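Local coordinates for NADPH-dependent nitro/flavin reductase (Bacillus subtilis, PDB 3N2S), which uses NADPH to reduce flavin mononucleotide, and also reduces nitroaromatic compounds, quinones and azo dyes, working as a homodimer with bound FMN, at residues H11-F17 / L130-Y134; V43-S47 / L83-Q87; L101-F107 / G245-N249; S170-P174 / T204-Y209. One frame throughout, in Å; residues are numbered along the deposited sequence.

Contact 1: residues H11-F17 / L130-Y134; sequences HRSIRSF and LGICY. With FMN (flavin mononucleotide), chain E.
This contact forms one wall of the FMN pocket in the nitroreductase fold. Residues 11-17 form a loop, extended through Ile-14, with Arg-15 bent to -119/13. Residues 131-134 are in strand conformation. Ser-13 lies opposite Cys-133 (CA-CA 4.9 Å) and Ile-14 opposite Gly-131 (5.3 Å). One direct backbone hydrogen bond joins them, Ile-14 N to Ile-132 O (3.0 Å). Water 1 accepts from Ile-132 N (2.9 Å) and lies 2.7 Å from Arg-12 O. Water 2 bridges Ser-13 OG (2.9 Å) and Tyr-134 N (2.9 Å). Ser-13 N donates to phosphate O2P of FMN (2.9 Å). Arg-15, m at chi1 and then t, t, donates from NE to flavin O2 (2.7 Å) and from NH2 to N1 (3.1 Å). Cys-133 SG lies over one face of the Arg-15 guanidinium, 3.8 Å from Arg-15 NE. At Gly-131 a CB would clash with Ile-14 CG1. The Phe-17 ring edge meets Gly-131 O (CE1-O 3.3 Å). Strand 131-135 is hydrogen-bonded to strand 155-164, and Ile-132 packs on helix 104-127.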
# COMPACT_ATOMS: atom_id res chain seq x y z
N HIS A 11 -11.74 -4.83 11.81
CA HIS A 11 -11.67 -3.48 11.27
C HIS A 11 -12.97 -2.91 10.70
O HIS A 11 -13.67 -3.57 9.93
CB HIS A 11 -10.57 -3.35 10.18
CG HIS A 11 -10.70 -2.06 9.41
ND1 HIS A 11 -11.41 -2.01 8.22
CD2 HIS A 11 -10.33 -0.81 9.75
CE1 HIS A 11 -11.40 -0.73 7.86
NE2 HIS A 11 -10.76 0.02 8.73
N ARG A 12 -13.21 -1.63 11.01
CA ARG A 12 -14.19 -0.74 10.41
C ARG A 12 -13.65 0.67 10.53
O ARG A 12 -12.90 0.96 11.48
CB ARG A 12 -15.62 -0.90 10.98
CG ARG A 12 -15.95 -0.14 12.28
CD ARG A 12 -15.18 -0.62 13.52
NE ARG A 12 -15.23 -2.08 13.71
CZ ARG A 12 -16.23 -2.73 14.30
NH1 ARG A 12 -16.18 -4.05 14.41
NH2 ARG A 12 -17.28 -2.08 14.77
N SER A 13 -13.95 1.52 9.53
CA SER A 13 -13.53 2.92 9.53
C SER A 13 -14.29 3.64 10.65
O SER A 13 -15.50 3.42 10.81
CB SER A 13 -13.81 3.57 8.18
OG SER A 13 -12.95 3.02 7.20
N ILE A 14 -13.58 4.45 11.43
CA ILE A 14 -14.20 5.21 12.51
C ILE A 14 -14.22 6.67 12.08
O ILE A 14 -13.18 7.25 11.72
CB ILE A 14 -13.46 4.96 13.87
CG1 ILE A 14 -13.57 3.48 14.32
CG2 ILE A 14 -13.92 5.95 14.94
CD1 ILE A 14 -15.02 2.91 14.60
N ARG A 15 -15.41 7.26 12.07
CA ARG A 15 -15.56 8.64 11.61
C ARG A 15 -16.10 9.55 12.72
O ARG A 15 -16.49 10.68 12.46
CB ARG A 15 -16.44 8.69 10.35
CG ARG A 15 -15.80 7.99 9.15
CD ARG A 15 -16.72 8.04 7.95
NE ARG A 15 -16.10 7.40 6.78
CZ ARG A 15 -16.20 6.10 6.50
NH1 ARG A 15 -16.93 5.30 7.27
NH2 ARG A 15 -15.61 5.61 5.42
N SER A 16 -16.10 9.05 13.97
CA SER A 16 -16.56 9.81 15.12
C SER A 16 -15.59 9.55 16.25
O SER A 16 -15.50 8.44 16.77
CB SER A 16 -17.99 9.43 15.49
OG SER A 16 -18.43 10.23 16.57
N PHE A 17 -14.84 10.57 16.61
CA PHE A 17 -13.81 10.47 17.64
C PHE A 17 -14.05 11.42 18.79
O PHE A 17 -14.67 12.45 18.60
CB PHE A 17 -12.43 10.82 17.04
CG PHE A 17 -11.95 9.94 15.93
CD1 PHE A 17 -11.47 8.65 16.20
CD2 PHE A 17 -11.90 10.40 14.62
CE1 PHE A 17 -10.94 7.85 15.17
CE2 PHE A 17 -11.41 9.59 13.58
CZ PHE A 17 -10.93 8.32 13.87
N LEU A 130 -7.66 2.07 19.36
CA LEU A 130 -7.94 3.33 18.67
C LEU A 130 -8.68 3.03 17.37
O LEU A 130 -8.64 1.92 16.87
CB LEU A 130 -6.64 4.13 18.38
CG LEU A 130 -5.80 4.56 19.59
CD1 LEU A 130 -4.38 4.92 19.17
CD2 LEU A 130 -6.47 5.70 20.36
N GLY A 131 -9.37 4.04 16.84
CA GLY A 131 -10.06 3.96 15.57
C GLY A 131 -9.27 4.70 14.52
O GLY A 131 -8.49 5.62 14.85
N ILE A 132 -9.42 4.27 13.25
CA ILE A 132 -8.74 4.92 12.12
C ILE A 132 -9.71 5.15 10.96
O ILE A 132 -10.67 4.39 10.78
CB ILE A 132 -7.45 4.17 11.63
CG1 ILE A 132 -7.74 2.78 10.97
CG2 ILE A 132 -6.38 4.03 12.72
CD1 ILE A 132 -7.96 2.81 9.41
N CYS A 133 -9.38 6.12 10.11
CA CYS A 133 -10.06 6.36 8.85
C CYS A 133 -9.08 6.96 7.87
O CYS A 133 -8.48 8.00 8.16
CB CYS A 133 -11.33 7.21 8.98
SG CYS A 133 -12.38 7.17 7.49
N TYR A 134 -8.87 6.27 6.73
CA TYR A 134 -8.02 6.79 5.66
C TYR A 134 -8.76 7.93 5.00
O TYR A 134 -9.99 7.90 4.95
CB TYR A 134 -7.78 5.71 4.60
CG TYR A 134 -6.70 4.72 4.96
CD1 TYR A 134 -5.42 4.83 4.43
CD2 TYR A 134 -6.97 3.65 5.81
CE1 TYR A 134 -4.43 3.91 4.74
CE2 TYR A 134 -5.99 2.71 6.12
CZ TYR A 134 -4.71 2.85 5.59
OH TYR A 134 -3.76 1.93 5.86
N1 FMN E . -13.40 7.31 4.05
C2 FMN E . -13.83 8.58 4.21
O2 FMN E . -14.79 8.84 4.97
N3 FMN E . -13.23 9.61 3.54
C4 FMN E . -12.15 9.52 2.70
O4 FMN E . -11.64 10.49 2.13
C4A FMN E . -11.62 8.15 2.51
N5 FMN E . -10.55 7.96 1.78
C5A FMN E . -10.00 6.66 1.77
C6 FMN E . -8.78 6.47 1.07
C7 FMN E . -8.12 5.25 1.11
C7M FMN E . -6.76 5.12 0.44
C8 FMN E . -8.74 4.12 1.76
C8M FMN E . -8.11 2.77 1.76
C9 FMN E . -9.99 4.27 2.44
C9A FMN E . -10.65 5.52 2.45
N10 FMN E . -11.83 5.78 3.19
C10 FMN E . -12.34 7.04 3.30
C1' FMN E . -12.48 4.67 3.91
C2' FMN E . -13.24 3.78 2.92
O2' FMN E . -14.38 4.45 2.58
C3' FMN E . -13.61 2.50 3.66
O3' FMN E . -12.36 1.84 4.01
C4' FMN E . -14.57 1.56 2.80
O4' FMN E . -15.88 2.17 2.82
C5' FMN E . -14.72 0.19 3.52
O5' FMN E . -15.27 0.46 4.84
P FMN E . -14.57 -0.09 6.19
O1P FMN E . -14.53 -1.60 6.15
O2P FMN E . -15.46 0.57 7.22
O3P FMN E . -13.20 0.62 6.20
O HOH W 1 -10.86 1.74 13.07
O HOH W 2 -10.26 3.77 6.60

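Contact 2: residues V43-S47 / L83-Q87; sequences VQAYS and LYRHQ
Side-chain to backbone hydrogen bonds dominate this buried contact. His-86 (chi1 m) donates from NE2 to Val-43 O (2.7 Å). Arg-85, extended through chi1 and chi2 (t, t) with chi3 m, forks onto one carbonyl: NH1 and NH2 each lie 3.0 Å from Tyr-46 O. Arg-85 NH2 also bonds Ala-180 O of the second subunit. Ser-47 OG is hydrogen-bonded to Asp-82 and to His-183 of the second subunit. Gln-44 has left-handed angles (47/55) and Ala-45 centres an inverse gamma turn, with a weak bond from Tyr-46 N to Gln-44 O (2.9 Å). The chain then enters strand 46-51, outermost of the antiparallel sheet within this chain. Residues 84-87 start helix 84-92, just after strand 75-82, the neighbour of 46-51. The two basic side chains tie the first turn of this helix to the approach to that strand. Apolar contact is small. Ala-45 CA and Leu-83 CA lie 5.8 Å apart, and Ala-45 CB touches Leu-83 CD2 (3.9 Å). His-86 CE1 lies 3.9 Å from Ala-45 CA.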
# COMPACT_ATOMS: atom_id res chain seq x y z
N VAL A 43 14.57 1.27 0.12
CA VAL A 43 14.47 2.70 -0.21
C VAL A 43 13.67 3.56 0.75
O VAL A 43 13.94 4.77 0.83
CB VAL A 43 14.16 3.01 -1.70
CG1 VAL A 43 15.06 2.19 -2.63
CG2 VAL A 43 12.69 2.73 -2.03
N GLN A 44 12.67 2.97 1.44
CA GLN A 44 11.80 3.67 2.41
C GLN A 44 11.30 4.99 1.79
O GLN A 44 11.50 6.08 2.34
CB GLN A 44 12.55 3.92 3.74
CG GLN A 44 12.98 2.63 4.43
CD GLN A 44 14.11 2.83 5.43
OE1 GLN A 44 13.90 3.22 6.56
NE2 GLN A 44 15.32 2.50 5.04
N ALA A 45 10.68 4.88 0.60
CA ALA A 45 10.29 6.01 -0.24
C ALA A 45 9.01 6.74 0.20
O ALA A 45 8.12 6.99 -0.60
CB ALA A 45 10.21 5.58 -1.70
N TYR A 46 8.97 7.14 1.47
CA TYR A 46 7.80 7.83 2.02
C TYR A 46 8.17 8.78 3.15
O TYR A 46 9.25 8.69 3.74
CB TYR A 46 6.74 6.80 2.51
CG TYR A 46 7.27 5.85 3.56
CD1 TYR A 46 7.17 6.15 4.92
CD2 TYR A 46 7.95 4.69 3.20
CE1 TYR A 46 7.75 5.33 5.89
CE2 TYR A 46 8.52 3.85 4.15
CZ TYR A 46 8.42 4.18 5.50
OH TYR A 46 8.98 3.35 6.43
N SER A 47 7.22 9.66 3.48
CA SER A 47 7.26 10.57 4.61
C SER A 47 5.89 10.63 5.23
O SER A 47 4.89 10.34 4.55
CB SER A 47 7.73 11.97 4.20
OG SER A 47 9.14 12.01 4.34
N LEU A 83 10.52 10.90 -2.74
CA LEU A 83 11.78 10.64 -3.46
C LEU A 83 12.72 11.85 -3.33
O LEU A 83 13.83 11.87 -3.87
CB LEU A 83 11.50 10.25 -4.91
CG LEU A 83 10.80 8.88 -5.09
CD1 LEU A 83 10.36 8.64 -6.50
CD2 LEU A 83 11.67 7.73 -4.58
N TYR A 84 12.27 12.85 -2.56
CA TYR A 84 13.05 14.07 -2.27
C TYR A 84 14.26 13.72 -1.40
O TYR A 84 15.36 14.24 -1.63
CB TYR A 84 12.16 15.11 -1.60
CG TYR A 84 12.88 16.34 -1.10
CD1 TYR A 84 13.12 17.42 -1.94
CD2 TYR A 84 13.26 16.46 0.23
CE1 TYR A 84 13.74 18.59 -1.48
CE2 TYR A 84 13.87 17.62 0.72
CZ TYR A 84 14.10 18.69 -0.14
OH TYR A 84 14.73 19.82 0.32
N ARG A 85 14.06 12.82 -0.42
CA ARG A 85 15.12 12.31 0.47
C ARG A 85 16.28 11.76 -0.38
O ARG A 85 17.44 12.10 -0.14
CB ARG A 85 14.53 11.19 1.35
CG ARG A 85 15.52 10.51 2.32
CD ARG A 85 14.87 9.45 3.20
NE ARG A 85 13.79 10.03 4.02
CZ ARG A 85 12.50 9.71 3.90
NH1 ARG A 85 12.12 8.77 3.04
NH2 ARG A 85 11.60 10.33 4.64
N HIS A 86 15.94 10.99 -1.42
CA HIS A 86 16.86 10.33 -2.36
C HIS A 86 17.53 11.37 -3.26
O HIS A 86 18.74 11.31 -3.47
CB HIS A 86 16.11 9.21 -3.12
CG HIS A 86 15.30 8.36 -2.19
ND1 HIS A 86 14.07 8.79 -1.69
CD2 HIS A 86 15.61 7.19 -1.59
CE1 HIS A 86 13.67 7.86 -0.84
NE2 HIS A 86 14.57 6.87 -0.76
N GLN A 87 16.75 12.37 -3.75
CA GLN A 87 17.30 13.48 -4.54
C GLN A 87 18.36 14.22 -3.71
O GLN A 87 19.47 14.43 -4.20
CB GLN A 87 16.19 14.47 -4.93
CG GLN A 87 16.69 15.57 -5.88
CD GLN A 87 15.79 16.77 -5.95
OE1 GLN A 87 15.02 17.09 -5.03
NE2 GLN A 87 15.90 17.49 -7.05

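Contact 3: residues L101-F107 / G245-N249; sequences LENTEMF and GFNKN
Residues 101-103 lead into helix 104-127, and the C-terminal residues 245-249 lie beside them as a loop. The nearest CA pairs are Glu-102 with Phe-246 (4.6 Å) and Thr-104 with Asn-247 (4.3 Å). Glu-102 O accepts from Lys-248 N (2.7 Å). The same residues meet again through their side chains, in a salt bridge of Lys-248 NZ to Glu-102 OE1 (3.1 Å). Asn-247 N donates to water 3 (3.1 Å). That water in turn donates to Leu-101 O (2.9 Å) and Asn-103 O (2.6 Å). Thr-104 OG1 donates to Asn-247 OD1 (2.8 Å). Two helix-end motifs meet here. Asn-103 (chi1 p) is the N-cap of helix 104-127, its OD1 accepting from Met-106 N (2.9 Å; selenomethionine). Gly-245, at phi/psi 94/27, closes helix 237-243 in a Schellman motif, and a CB there would jam against the preceding carbonyl. Asn-247 is also left-handed (56/34). Its CB lies over the Phe-107 ring (chi1 t), 4.1 Å from the centroid, as a CH-pi contact. Phe-107 CD1 touches Phe-246 CB (3.6 Å). Both phenylalanines also pack on Leu-156 of strand 155-164. The second subunit supplies further partners. Asn-247 ND2 bonds OD1 of Asn-247 of that subunit, and Thr-104 N bonds Asn-238 of that subunit.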
# COMPACT_ATOMS: atom_id res chain seq x y z
N LEU A 101 14.39 9.33 -10.68
CA LEU A 101 13.29 9.23 -9.71
C LEU A 101 11.92 9.47 -10.31
O LEU A 101 10.91 9.29 -9.62
CB LEU A 101 13.53 10.28 -8.58
CG LEU A 101 14.92 10.29 -7.89
CD1 LEU A 101 15.12 11.57 -7.09
CD2 LEU A 101 15.15 9.04 -7.03
N GLU A 102 11.86 9.86 -11.59
CA GLU A 102 10.63 10.29 -12.25
C GLU A 102 9.84 9.33 -13.11
O GLU A 102 8.84 9.75 -13.69
CB GLU A 102 10.89 11.63 -12.98
CG GLU A 102 11.50 12.68 -12.07
CD GLU A 102 11.71 14.06 -12.66
OE1 GLU A 102 11.60 14.22 -13.89
OE2 GLU A 102 12.02 15.00 -11.88
N ASN A 103 10.23 8.05 -13.19
CA ASN A 103 9.52 7.11 -14.04
C ASN A 103 8.33 6.44 -13.33
O ASN A 103 8.12 6.68 -12.14
CB ASN A 103 10.49 6.07 -14.65
CG ASN A 103 11.20 5.17 -13.66
OD1 ASN A 103 10.88 5.09 -12.47
ND2 ASN A 103 12.16 4.41 -14.17
N THR A 104 7.58 5.60 -14.06
CA THR A 104 6.42 4.88 -13.53
C THR A 104 6.85 3.89 -12.46
O THR A 104 6.18 3.79 -11.43
CB THR A 104 5.61 4.24 -14.70
OG1 THR A 104 5.15 5.31 -15.54
CG2 THR A 104 4.42 3.36 -14.21
N GLU A 105 7.98 3.18 -12.68
CA GLU A 105 8.52 2.22 -11.71
C GLU A 105 8.72 2.86 -10.32
O GLU A 105 8.21 2.34 -9.34
CB GLU A 105 9.83 1.56 -12.22
CG GLU A 105 10.51 0.68 -11.17
CD GLU A 105 9.79 -0.54 -10.60
OE1 GLU A 105 8.69 -0.91 -11.09
OE2 GLU A 105 10.36 -1.18 -9.69
N MSE A 106 9.40 4.01 -10.25
CA MSE A 106 9.66 4.69 -8.97
C MSE A 106 8.36 5.23 -8.35
O MSE A 106 8.26 5.31 -7.13
CB MSE A 106 10.70 5.82 -9.10
CG MSE A 106 12.12 5.32 -9.32
SE MSE A 106 12.64 3.91 -8.06
CE MSE A 106 13.15 2.58 -9.40
N PHE A 107 7.37 5.59 -9.20
CA PHE A 107 6.07 6.06 -8.71
C PHE A 107 5.33 4.89 -8.04
O PHE A 107 4.79 5.03 -6.94
CB PHE A 107 5.27 6.66 -9.87
CG PHE A 107 3.87 7.12 -9.53
CD1 PHE A 107 3.66 8.16 -8.63
CD2 PHE A 107 2.77 6.60 -10.20
CE1 PHE A 107 2.38 8.66 -8.39
CE2 PHE A 107 1.48 7.08 -9.94
CZ PHE A 107 1.30 8.09 -9.03
N GLY A 245 7.13 15.68 -10.11
CA GLY A 245 8.29 14.86 -10.42
C GLY A 245 8.06 13.37 -10.42
O GLY A 245 9.00 12.61 -10.22
N PHE A 246 6.81 12.92 -10.67
CA PHE A 246 6.52 11.49 -10.69
C PHE A 246 5.88 11.03 -11.97
O PHE A 246 5.16 11.80 -12.61
CB PHE A 246 5.53 11.12 -9.55
CG PHE A 246 6.08 11.28 -8.15
CD1 PHE A 246 6.62 10.19 -7.48
CD2 PHE A 246 6.02 12.51 -7.50
CE1 PHE A 246 7.11 10.33 -6.17
CE2 PHE A 246 6.50 12.64 -6.19
CZ PHE A 246 7.05 11.55 -5.54
N ASN A 247 6.04 9.75 -12.29
CA ASN A 247 5.33 9.05 -13.37
C ASN A 247 5.46 9.69 -14.77
O ASN A 247 4.53 9.63 -15.59
CB ASN A 247 3.86 8.96 -12.94
CG ASN A 247 3.05 7.94 -13.64
OD1 ASN A 247 3.49 6.83 -13.89
ND2 ASN A 247 1.80 8.28 -13.90
N LYS A 248 6.62 10.27 -15.05
CA LYS A 248 6.88 10.97 -16.32
C LYS A 248 7.34 10.03 -17.42
O LYS A 248 8.05 9.06 -17.16
CB LYS A 248 7.89 12.10 -16.11
CG LYS A 248 7.34 13.25 -15.27
CD LYS A 248 8.42 14.20 -14.77
CE LYS A 248 8.75 15.30 -15.75
NZ LYS A 248 9.72 16.28 -15.16
N ASN A 249 6.95 10.38 -18.68
CA ASN A 249 7.22 9.76 -19.98
C ASN A 249 6.16 8.79 -20.51
O ASN A 249 5.36 9.19 -21.36
CB ASN A 249 8.65 9.25 -20.16
CG ASN A 249 9.64 10.36 -20.42
OD1 ASN A 249 10.34 10.36 -21.44
ND2 ASN A 249 9.73 11.33 -19.51
O HOH W 3 8.20 8.57 -10.39

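Contact 4: residues S170-P174 / T204-Y209; sequences SGKKP and TISDYY. With FMN (flavin mononucleotide), chain E.
Gly-171, extended at -155/162, begins the approach to helix 191-213; its O is 4.1 Å from Tyr-208 OH. Lys-172 O comes within 3.2 Å of Tyr-208 OH, while its side chain ends away from the helix and packs on Arg-12. Lys-173 runs past the tyrosine, with CG 3.8 Å from Tyr-208 OH and CE 4.0 Å from Tyr-209 OH. Tyr-209 OH is hydrogen-bonded to Gln-224. Lys-173 NZ donates to O4' of the FMN ribityl chain (2.8 Å), so this loop forms part of the flavin pocket. Pro-174 buries the largest area of its segment. Its CD sits over the face of the Tyr-208 ring (chi1 t), 3.9 Å from the centroid, a CH-pi contact. Its CB touches Thr-204 CG2 (3.9 Å) and Ile-205 CD1 (4.0 Å). Pro-174 and Ile-205 are the nearest CA pair, at 7.2 Å. The loop lies between the cofactor and residues 204-209, after strand 155-164 and before helix 178-181. Tyr-42 of the second subunit packs on Ile-205 and Tyr-209 of helix 191-213.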
# COMPACT_ATOMS: atom_id res chain seq x y z
N SER A 170 -19.45 2.23 15.17
CA SER A 170 -20.02 1.93 13.86
C SER A 170 -20.21 0.39 13.70
O SER A 170 -20.49 -0.31 14.68
CB SER A 170 -19.14 2.54 12.75
OG SER A 170 -19.64 2.30 11.45
N GLY A 171 -20.03 -0.12 12.49
CA GLY A 171 -20.16 -1.54 12.20
C GLY A 171 -19.34 -1.95 11.00
O GLY A 171 -18.95 -1.09 10.19
N LYS A 172 -19.09 -3.24 10.87
CA LYS A 172 -18.30 -3.79 9.76
C LYS A 172 -19.05 -3.77 8.44
O LYS A 172 -20.27 -3.92 8.43
CB LYS A 172 -17.85 -5.23 10.06
CG LYS A 172 -16.69 -5.33 11.05
CD LYS A 172 -16.55 -6.73 11.66
CE LYS A 172 -16.13 -7.80 10.67
NZ LYS A 172 -15.80 -9.08 11.35
N LYS A 173 -18.33 -3.57 7.34
CA LYS A 173 -18.87 -3.57 5.99
C LYS A 173 -18.48 -4.88 5.31
O LYS A 173 -17.30 -5.21 5.29
CB LYS A 173 -18.32 -2.37 5.19
CG LYS A 173 -19.16 -1.13 5.32
CD LYS A 173 -18.46 -0.02 4.56
CE LYS A 173 -19.35 0.64 3.56
NZ LYS A 173 -18.61 1.69 2.85
N PRO A 174 -19.43 -5.64 4.73
CA PRO A 174 -19.05 -6.92 4.09
C PRO A 174 -18.11 -6.72 2.90
O PRO A 174 -18.23 -5.74 2.15
CB PRO A 174 -20.39 -7.51 3.63
CG PRO A 174 -21.42 -6.83 4.48
CD PRO A 174 -20.88 -5.42 4.65
N THR A 204 -26.04 -9.16 -0.88
CA THR A 204 -25.45 -8.99 0.47
C THR A 204 -25.39 -7.49 0.84
O THR A 204 -25.75 -7.09 1.95
CB THR A 204 -24.04 -9.60 0.54
OG1 THR A 204 -24.11 -11.00 0.33
CG2 THR A 204 -23.33 -9.32 1.88
N ILE A 205 -24.94 -6.65 -0.11
CA ILE A 205 -24.81 -5.21 0.13
C ILE A 205 -26.16 -4.51 0.22
O ILE A 205 -26.34 -3.68 1.12
CB ILE A 205 -23.82 -4.59 -0.90
CG1 ILE A 205 -22.38 -5.18 -0.73
CG2 ILE A 205 -23.79 -3.06 -0.82
CD1 ILE A 205 -21.79 -5.18 0.71
N SER A 206 -27.08 -4.82 -0.71
CA SER A 206 -28.42 -4.23 -0.68
C SER A 206 -29.10 -4.59 0.66
O SER A 206 -29.61 -3.68 1.34
CB SER A 206 -29.25 -4.67 -1.88
OG SER A 206 -29.47 -6.07 -1.91
N ASP A 207 -29.01 -5.88 1.09
CA ASP A 207 -29.56 -6.32 2.39
C ASP A 207 -28.90 -5.58 3.55
O ASP A 207 -29.59 -5.18 4.49
CB ASP A 207 -29.38 -7.84 2.60
CG ASP A 207 -30.27 -8.78 1.79
OD1 ASP A 207 -30.02 -10.00 1.83
OD2 ASP A 207 -31.16 -8.28 1.04
N TYR A 208 -27.58 -5.40 3.48
CA TYR A 208 -26.81 -4.68 4.49
C TYR A 208 -27.34 -3.24 4.66
O TYR A 208 -27.58 -2.81 5.80
CB TYR A 208 -25.31 -4.67 4.13
CG TYR A 208 -24.47 -3.83 5.06
CD1 TYR A 208 -24.01 -4.35 6.27
CD2 TYR A 208 -24.16 -2.51 4.75
CE1 TYR A 208 -23.25 -3.58 7.14
CE2 TYR A 208 -23.41 -1.72 5.63
CZ TYR A 208 -22.95 -2.27 6.81
OH TYR A 208 -22.18 -1.50 7.64
N TYR A 209 -27.50 -2.50 3.55
CA TYR A 209 -28.03 -1.14 3.63
C TYR A 209 -29.46 -1.08 4.13
O TYR A 209 -29.78 -0.19 4.91
CB TYR A 209 -27.86 -0.37 2.31
CG TYR A 209 -26.42 -0.07 1.97
CD1 TYR A 209 -25.56 0.46 2.92
CD2 TYR A 209 -25.92 -0.31 0.70
CE1 TYR A 209 -24.23 0.74 2.62
CE2 TYR A 209 -24.59 -0.02 0.37
CZ TYR A 209 -23.74 0.48 1.35
OH TYR A 209 -22.43 0.77 1.06
N1 FMN E . -13.40 7.31 4.05
C2 FMN E . -13.83 8.58 4.21
O2 FMN E . -14.79 8.84 4.97
N3 FMN E . -13.23 9.61 3.54
C4 FMN E . -12.15 9.52 2.70
O4 FMN E . -11.64 10.49 2.13
C4A FMN E . -11.62 8.15 2.51
N5 FMN E . -10.55 7.96 1.78
C5A FMN E . -10.00 6.66 1.77
C6 FMN E . -8.78 6.47 1.07
C7 FMN E . -8.12 5.25 1.11
C7M FMN E . -6.76 5.12 0.44
C8 FMN E . -8.74 4.12 1.76
C8M FMN E . -8.11 2.77 1.76
C9 FMN E . -9.99 4.27 2.44
C9A FMN E . -10.65 5.52 2.45
N10 FMN E . -11.83 5.78 3.19
C10 FMN E . -12.34 7.04 3.30
C1' FMN E . -12.48 4.67 3.91
C2' FMN E . -13.24 3.78 2.92
O2' FMN E . -14.38 4.45 2.58
C3' FMN E . -13.61 2.50 3.66
O3' FMN E . -12.36 1.84 4.01
C4' FMN E . -14.57 1.56 2.80
O4' FMN E . -15.88 2.17 2.82
C5' FMN E . -14.72 0.19 3.52
O5' FMN E . -15.27 0.46 4.84
P FMN E . -14.57 -0.09 6.19
O1P FMN E . -14.53 -1.60 6.15
O2P FMN E . -15.46 0.57 7.22
O3P FMN E . -13.20 0.62 6.20

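In the fold
Contacts 1 and 4 share one FMN and lie 16 Å apart between centres. They touch where Arg-12 CB meets Gly-171 O at 3.4 Å. Contact 1 holds the phosphate and the flavin ring, and contact 4 adds a bond to the ribityl chain. Contacts 2 and 3 lie on the other side of the chain's centre, 13 Å apart between centres. Leu-83 joins them, its CD1 3.2 Å from Leu-101 O and 3.7 Å from Phe-246 CE1. Contacts 1 and 2 reach the same sheet, with centres 28 Å apart. Contact 3 ties the C-terminus to helix 104-127, which leads to the strand of contact 1. All four contacts touch the second subunit.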